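Local coordinates for Cfl (PDB 7A9J), which probably activates carboxylic acids with ATP as an adenylate-forming ligase, here an engineered form of coronafacic acid ligase holding an indenone carboxylic acid, at residues Gln58-Ala61 and Thr62-Ser66; Leu104-Ala108 and Lys109-Asn113; Glu269-Glu273 and Thr274-Trp278. The protein carries 1 engineered substitution. All blocks are in the same frame, centred on the assembly; numbering follows the deposited sequence.

Interaction 1 (Gln58-Ala61 and Thr62-Ser66); sequences QRIA and TGLKS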
loop_
_atom_site.group_PDB
_atom_site.type_symbol
_atom_site.label_atom_id
_atom_site.label_comp_id
_atom_site.label_asym_id
_atom_site.label_seq_id
_atom_site.Cartn_x
_atom_site.Cartn_y
_atom_site.Cartn_z
ATOM N N GLN A 58 8.188 -14.939 22.243
ATOM C CA GLN A 58 8.833 -16.160 22.712
ATOM C C GLN A 58 7.817 -17.212 23.128
ATOM O O GLN A 58 8.008 -18.395 22.802
ATOM C CB GLN A 58 9.818 -15.865 23.861
ATOM C CG GLN A 58 11.013 -15.047 23.320
ATOM C CD GLN A 58 11.963 -14.622 24.460
ATOM O OE1 GLN A 58 11.624 -14.685 25.639
ATOM N NE2 GLN A 58 13.138 -14.178 24.087
ATOM N N ARG A 59 6.748 -16.813 23.871
ATOM C CA ARG A 59 5.724 -17.779 24.278
ATOM C C ARG A 59 5.018 -18.387 23.051
ATOM O O ARG A 59 4.777 -19.621 23.016
ATOM C CB ARG A 59 4.704 -17.133 25.217
ATOM C CG ARG A 59 5.220 -16.903 26.643
ATOM C CD ARG A 59 4.066 -16.611 27.600
ATOM N NE ARG A 59 4.570 -16.731 28.974
ATOM C CZ ARG A 59 4.079 -17.509 29.922
ATOM N NH1 ARG A 59 4.655 -17.492 31.116
ATOM N NH2 ARG A 59 3.013 -18.277 29.710
ATOM N N ILE A 60 4.732 -17.557 22.043
ATOM C CA ILE A 60 4.067 -18.072 20.845
ATOM C C ILE A 60 4.981 -19.072 20.148
ATOM O O ILE A 60 4.564 -20.190 19.814
ATOM C CB ILE A 60 3.640 -16.945 19.882
ATOM C CG1 ILE A 60 2.598 -16.000 20.511
ATOM C CG2 ILE A 60 3.032 -17.592 18.600
ATOM C CD1 ILE A 60 2.577 -14.574 19.802
ATOM N N ALA A 61 6.260 -18.719 19.999
ATOM C CA ALA A 61 7.228 -19.656 19.428
ATOM C C ALA A 61 7.251 -20.982 20.172
ATOM O O ALA A 61 7.294 -22.054 19.545
ATOM C CB ALA A 61 8.628 -19.047 19.412
ATOM N N THR A 62 7.221 -20.948 21.515
ATOM C CA THR A 62 7.228 -22.205 22.235
ATOM C C THR A 62 5.940 -22.984 21.999
ATOM O O THR A 62 5.981 -24.211 21.845
ATOM C CB THR A 62 7.465 -21.941 23.725
ATOM O OG1 THR A 62 8.794 -21.408 23.879
ATOM C CG2 THR A 62 7.354 -23.233 24.540
ATOM N N GLY A 63 4.797 -22.289 21.956
ATOM C CA GLY A 63 3.536 -22.974 21.716
ATOM C C GLY A 63 3.479 -23.635 20.346
ATOM O O GLY A 63 3.039 -24.797 20.220
ATOM N N LEU A 64 3.969 -22.934 19.327
ATOM C CA LEU A 64 4.046 -23.482 17.974
ATOM C C LEU A 64 4.901 -24.733 17.969
ATOM O O LEU A 64 4.494 -25.786 17.467
ATOM C CB LEU A 64 4.639 -22.444 17.011
ATOM C CG LEU A 64 3.788 -21.231 16.698
ATOM C CD1 LEU A 64 4.632 -20.224 15.902
ATOM C CD2 LEU A 64 2.624 -21.773 15.850
ATOM N N LYS A 65 6.098 -24.643 18.549
ATOM C CA LYS A 65 6.966 -25.815 18.521
ATOM C C LYS A 65 6.392 -26.931 19.372
ATOM O O LYS A 65 6.500 -28.112 18.997
ATOM C CB LYS A 65 8.390 -25.429 18.952
ATOM C CG LYS A 65 9.058 -24.559 17.851
ATOM C CD LYS A 65 10.603 -24.628 17.797
ATOM C CE LYS A 65 11.261 -23.571 18.665
ATOM N NZ LYS A 65 12.703 -23.917 18.928
ATOM N N SER A 66 5.749 -26.592 20.493
ATOM C CA SER A 66 5.149 -27.644 21.315
ATOM C C SER A 66 4.011 -28.357 20.597
ATOM O O SER A 66 3.729 -29.528 20.892
ATOM C CB SER A 66 4.657 -27.070 22.625
ATOM O OG SER A 66 5.787 -26.834 23.436
#
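Ile60 O takes the amide hydrogen of Leu64 at 2.8 Å from Leu64 N, in a nearly straight bond (169° at the hydrogen), and three more i to i+4 bonds tie the last turns of helix 50-66 together. Thr62 N donates to Gln58 O, Gly63 N to Arg59 O, and Lys65 N to Ala61 O, all within 2.9 to 3.0 Å between the named atoms. Thr62 O carries two donors: Ser66 N at 2.7 Å and Ser66 OG at 3.1 Å. They reach it from opposite faces of the carbonyl plane, with the hydroxyl well above that plane.

Thr62 OG1 sits beside its own backbone N (chi1 -66°), which brings it to 3.3 Å from Gln58 O, an approach that is weak at most. On the apolar side, Ile60 and Leu64 run side by side and point the same way, with Ile60 CG2 4.1 Å from Leu64 CD1. Both lean on Ile166, and Ile60 also packs against Ala87 and Ala91 of helix 83-95.

The polar ends turn to other parts of the chain: Thr62 OG1 accepts from Asp172 N, Arg59 NH2 donates to Ile167 O, and Lys65 NZ forms a salt bridge with Asp176 and a hydrogen bond to Ser174. The chemistry is thus that of an amphipathic helix end. The carbonyls of Gln58 to Thr62 are satisfied by amides four residues on, the aliphatic ridge goes into the fold, and the side chains of Arg59, Thr62 and Lys65 fasten the helix to the chain that follows helix 163-166.

Interaction 2 (Leu104-Ala108 and Lys109-Asn113); sequences LKLSA and KEVKN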
loop_
_atom_site.group_PDB
_atom_site.type_symbol
_atom_site.label_atom_id
_atom_site.label_comp_id
_atom_site.label_asym_id
_atom_site.label_seq_id
_atom_site.Cartn_x
_atom_site.Cartn_y
_atom_site.Cartn_z
ATOM N N LEU A 104 -8.039 -9.563 4.563
ATOM C CA LEU A 104 -9.393 -9.476 5.077
ATOM C C LEU A 104 -10.423 -9.199 3.987
ATOM O O LEU A 104 -11.620 -9.281 4.270
ATOM C CB LEU A 104 -9.492 -8.394 6.159
ATOM C CG LEU A 104 -8.415 -8.427 7.265
ATOM C CD1 LEU A 104 -8.754 -7.432 8.397
ATOM C CD2 LEU A 104 -8.231 -9.858 7.810
ATOM N N LYS A 105 -9.992 -8.864 2.761
ATOM C CA LYS A 105 -10.908 -8.661 1.660
ATOM C C LYS A 105 -11.321 -9.969 1.011
ATOM O O LYS A 105 -12.274 -9.961 0.262
ATOM C CB LYS A 105 -10.283 -7.725 0.603
ATOM C CG LYS A 105 -9.638 -6.475 1.272
ATOM C CD LYS A 105 -9.871 -5.179 0.490
ATOM C CE LYS A 105 -9.328 -3.983 1.280
ATOM N NZ LYS A 105 -9.892 -3.909 2.673
ATOM N N LEU A 106 -10.659 -11.085 1.323
ATOM C CA LEU A 106 -10.996 -12.371 0.742
ATOM C C LEU A 106 -12.326 -12.916 1.251
ATOM O O LEU A 106 -12.603 -12.899 2.455
ATOM C CB LEU A 106 -9.904 -13.387 1.030
ATOM C CG LEU A 106 -8.494 -13.051 0.549
ATOM C CD1 LEU A 106 -7.549 -14.064 1.147
ATOM C CD2 LEU A 106 -8.442 -13.065 -0.949
ATOM N N SER A 107 -13.139 -13.422 0.320
ATOM C CA SER A 107 -14.308 -14.222 0.676
ATOM C C SER A 107 -13.887 -15.538 1.354
ATOM O O SER A 107 -12.719 -15.942 1.330
ATOM C CB SER A 107 -15.139 -14.545 -0.560
ATOM O OG SER A 107 -14.495 -15.549 -1.339
ATOM N N ALA A 108 -14.871 -16.207 1.971
ATOM C CA ALA A 108 -14.612 -17.501 2.605
ATOM C C ALA A 108 -14.090 -18.541 1.604
ATOM O O ALA A 108 -13.181 -19.315 1.916
ATOM C CB ALA A 108 -15.894 -18.002 3.281
ATOM N N LYS A 109 -14.637 -18.562 0.392
ATOM C CA LYS A 109 -14.145 -19.524 -0.597
ATOM C C LYS A 109 -12.718 -19.173 -0.996
ATOM O O LYS A 109 -11.869 -20.059 -1.172
ATOM C CB LYS A 109 -15.090 -19.597 -1.823
ATOM C CG LYS A 109 -15.480 -18.224 -2.416
ATOM C CD LYS A 109 -16.891 -18.184 -3.070
ATOM C CE LYS A 109 -17.160 -16.848 -3.819
ATOM N NZ LYS A 109 -17.760 -15.742 -3.003
ATOM N N GLU A 110 -12.413 -17.880 -1.048
ATOM C CA GLU A 110 -11.075 -17.463 -1.439
ATOM C C GLU A 110 -10.064 -17.769 -0.353
ATOM O O GLU A 110 -8.912 -18.131 -0.638
ATOM C CB GLU A 110 -11.081 -15.973 -1.750
ATOM C CG GLU A 110 -11.692 -15.718 -3.162
ATOM C CD GLU A 110 -12.113 -14.276 -3.381
ATOM O OE1 GLU A 110 -12.086 -13.482 -2.424
ATOM O OE2 GLU A 110 -12.488 -13.932 -4.520
ATOM N N VAL A 111 -10.467 -17.576 0.898
ATOM C CA VAL A 111 -9.606 -17.927 2.025
ATOM C C VAL A 111 -9.296 -19.415 1.994
ATOM O O VAL A 111 -8.137 -19.817 2.086
ATOM C CB VAL A 111 -10.292 -17.526 3.336
ATOM C CG1 VAL A 111 -9.545 -18.186 4.544
ATOM C CG2 VAL A 111 -10.308 -16.008 3.463
ATOM N N LYS A 112 -10.333 -20.246 1.804
ATOM C CA LYS A 112 -10.100 -21.679 1.703
ATOM C C LYS A 112 -9.145 -22.011 0.559
ATOM O O LYS A 112 -8.203 -22.798 0.729
ATOM C CB LYS A 112 -11.425 -22.404 1.541
ATOM C CG LYS A 112 -11.259 -23.937 1.348
ATOM C CD LYS A 112 -12.559 -24.720 1.472
ATOM C CE LYS A 112 -12.264 -26.199 1.764
ATOM N NZ LYS A 112 -13.459 -27.050 1.450
ATOM N N ASN A 113 -9.339 -21.376 -0.599
ATOM C CA ASN A 113 -8.442 -21.629 -1.724
ATOM C C ASN A 113 -6.985 -21.339 -1.375
ATOM O O ASN A 113 -6.094 -22.132 -1.716
ATOM C CB ASN A 113 -8.853 -20.808 -2.943
ATOM C CG ASN A 113 -7.971 -21.122 -4.141
ATOM O OD1 ASN A 113 -7.885 -22.273 -4.563
ATOM N ND2 ASN A 113 -7.264 -20.119 -4.647
#
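Ser107 O receives the amide of Val111 at 2.8 Å from Val111 N, almost in line with the C=O bond, and this opens the regular bonding of helix 108-117. Lys112 N to Ala108 O follows. Ahead of these bonds Ser107 and Glu110 form a capping box of two reciprocal bonds. Ser107 N donates to Glu110 OE1 at 2.9 Å, reaching the carboxylate on its anti side and 33° out of its plane. In return Glu110 N donates to Ser107 OG at 3.1 Å. The serine hydroxyl lies between its own backbone N and carbonyl carbon (chi1 75°), which turns OG over the first turn to meet that amide.

Leu106, just ahead of the cap, lays its CB against Val111 CG2 at 3.6 Å, and Leu106 CD2 rests 4.0 Å from Glu110 CB. Leu106 and Val111 bracket the capping box in sequence and form a hydrophobic staple, which holds the incoming chain against the first turn. Farther back in the same loop, the Lys105 side chain is about 10 Å from the bound indenone carboxylic acid.

The segment 104-108 brings the chain from strand 98-101, an outermost strand of the five-stranded parallel sheet, into helix 108-117. Val111 touches Leu102 and Thr133, while Ala108 and Lys112 rest on Glu136, so the first turn of the helix packs against helix 134-138 and the loop before it.

Interaction 3 (Glu269-Glu273 and Thr274-Trp278); sequences ETLKE and TQPAW
Leu271 lays its CD2 methyl against the ring of Pro276, 3.5 Å from Pro276 CG and 3.6 Å from Pro276 CD. CD2 lies nearest these two ring carbons, and the two side chains cross at about a right angle. Leu271 CG stands beside its own backbone N, and the CD2 branch beyond it swings back toward the residues leaving the helix. Both side chains are buried, and both also touch Leu232 of strand 230-233.

Thr270 O is the polar counterpart, gripped twice by one residue. Thr274 N donates to it at 2.8 Å, tilted 18° from the carbonyl plane, and Thr274 OG1 donates at the same distance from well above that plane. Thr274 holds OG1 between its backbone N and carbonyl carbon (chi1 58°), and this rotation folds the hydroxyl back over the preceding turn. Thr270 OG1, for its part, has the carbonyls of Asp263 and Asn266 within hydrogen-bonding reach, and its one proton may go to either.

Here helix 267-274 ends and the chain turns toward strand 278-281, one of the parallel strands of the AMP-binding region. Gln275 leaves helical geometry with a positive phi of 45°, yet its N still donates to Leu271 O at 2.9 Å. From its side chain, Gln275 CG comes 3.5 Å from Lys272 O. Beyond Pro276, the backbone of Ala277 bonds to Ala230 and Val306, and that of Trp278 to Leu232, which starts strand 278-281 between its two neighbours.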
loop_
_atom_site.group_PDB
_atom_site.type_symbol
_atom_site.label_atom_id
_atom_site.label_comp_id
_atom_site.label_asym_id
_atom_site.label_seq_id
_atom_site.Cartn_x
_atom_site.Cartn_y
_atom_site.Cartn_z
ATOM N N GLU A 269 -11.457 11.842 14.482
ATOM C CA GLU A 269 -11.430 11.855 15.944
ATOM C C GLU A 269 -10.323 10.961 16.487
ATOM O O GLU A 269 -9.676 11.306 17.481
ATOM C CB GLU A 269 -12.791 11.459 16.504
ATOM C CG GLU A 269 -13.810 12.618 16.490
ATOM C CD GLU A 269 -13.409 13.810 17.389
ATOM O OE1 GLU A 269 -12.566 13.642 18.304
ATOM O OE2 GLU A 269 -13.948 14.926 17.182
ATOM N N THR A 270 -10.104 9.799 15.867
ATOM C CA THR A 270 -9.012 8.933 16.281
ATOM C C THR A 270 -7.667 9.634 16.178
ATOM O O THR A 270 -6.808 9.477 17.059
ATOM C CB THR A 270 -9.044 7.667 15.424
ATOM O OG1 THR A 270 -10.293 6.990 15.711
ATOM C CG2 THR A 270 -7.820 6.761 15.721
ATOM N N LEU A 271 -7.454 10.394 15.098
ATOM C CA LEU A 271 -6.166 11.055 14.902
ATOM C C LEU A 271 -5.975 12.195 15.895
ATOM O O LEU A 271 -4.848 12.434 16.355
ATOM C CB LEU A 271 -6.036 11.557 13.457
ATOM C CG LEU A 271 -5.757 10.496 12.393
ATOM C CD1 LEU A 271 -5.648 11.130 11.024
ATOM C CD2 LEU A 271 -4.407 9.773 12.769
ATOM N N LYS A 272 -7.045 12.919 16.222
ATOM C CA LYS A 272 -6.934 13.929 17.279
ATOM C C LYS A 272 -6.544 13.283 18.597
ATOM O O LYS A 272 -5.788 13.862 19.383
ATOM C CB LYS A 272 -8.243 14.704 17.436
ATOM C CG LYS A 272 -8.551 15.628 16.256
ATOM C CD LYS A 272 -9.880 16.360 16.491
ATOM C CE LYS A 272 -10.156 17.400 15.407
ATOM N NZ LYS A 272 -11.530 17.961 15.507
ATOM N N GLU A 273 -7.033 12.078 18.855
ATOM C CA GLU A 273 -6.723 11.482 20.151
ATOM C C GLU A 273 -5.333 10.873 20.157
ATOM O O GLU A 273 -4.610 10.969 21.150
ATOM C CB GLU A 273 -7.738 10.410 20.515
ATOM C CG GLU A 273 -7.390 9.692 21.797
ATOM C CD GLU A 273 -8.484 8.743 22.240
ATOM O OE1 GLU A 273 -8.471 8.328 23.420
ATOM O OE2 GLU A 273 -9.360 8.418 21.404
ATOM N N THR A 274 -4.940 10.220 19.060
ATOM C CA THR A 274 -3.733 9.423 19.113
ATOM C C THR A 274 -2.504 10.149 18.598
ATOM O O THR A 274 -1.395 9.781 18.987
ATOM C CB THR A 274 -3.902 8.139 18.308
ATOM O OG1 THR A 274 -4.228 8.491 16.952
ATOM C CG2 THR A 274 -4.973 7.242 18.904
ATOM N N GLN A 275 -2.682 11.175 17.771
ATOM C CA GLN A 275 -1.599 12.027 17.293
ATOM C C GLN A 275 -0.334 11.301 16.834
ATOM O O GLN A 275 0.757 11.567 17.345
ATOM C CB GLN A 275 -1.252 13.041 18.377
ATOM C CG GLN A 275 -2.388 13.958 18.653
ATOM C CD GLN A 275 -1.975 15.079 19.570
ATOM O OE1 GLN A 275 -1.708 14.851 20.742
ATOM N NE2 GLN A 275 -1.894 16.296 19.031
ATOM N N PRO A 276 -0.444 10.397 15.864
ATOM C CA PRO A 276 0.751 9.728 15.364
ATOM C C PRO A 276 1.679 10.729 14.666
ATOM O O PRO A 276 1.263 11.797 14.202
ATOM C CB PRO A 276 0.193 8.700 14.375
ATOM C CG PRO A 276 -1.106 9.316 13.908
ATOM C CD PRO A 276 -1.655 10.020 15.100
ATOM N N ALA A 277 2.958 10.385 14.622
ATOM C CA ALA A 277 3.960 11.230 13.978
ATOM C C ALA A 277 4.051 10.961 12.488
ATOM O O ALA A 277 4.588 11.807 11.752
ATOM C CB ALA A 277 5.351 10.989 14.579
ATOM N N TRP A 278 3.539 9.812 12.036
ATOM C CA TRP A 278 3.750 9.355 10.668
ATOM C C TRP A 278 2.566 8.481 10.317
ATOM O O TRP A 278 2.163 7.641 11.141
ATOM C CB TRP A 278 5.066 8.589 10.590
ATOM C CG TRP A 278 5.503 8.159 9.194
ATOM C CD1 TRP A 278 6.419 8.792 8.411
ATOM C CD2 TRP A 278 5.174 6.946 8.544
ATOM N NE1 TRP A 278 6.660 8.048 7.283
ATOM C CE2 TRP A 278 5.884 6.916 7.334
ATOM C CE3 TRP A 278 4.298 5.877 8.863
ATOM C CZ2 TRP A 278 5.796 5.859 6.426
ATOM C CZ3 TRP A 278 4.184 4.817 7.948
ATOM C CH2 TRP A 278 4.953 4.803 6.751
#

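How the interactions relate
Along the chain the three contacts come in series, all within the AMP-binding part of the protein, and none touches another. Interaction 1 closes helix 50-66, interaction 2 opens helix 108-117 and interaction 3 ends helix 267-274, so each marks a helix end. The centres of interactions 1 and 2 are about 27 Å apart; interaction 3 has its centre about 34 Å from that of the first and about 32 Å from that of the second. Interaction 2 follows a strand of the five-stranded parallel sheet, whereas interaction 3 leads into strand 278-281, which lies between strands 230-233 and 306-311. In interaction 2 the side chain of Lys105 is about 10 Å from the bound ligand.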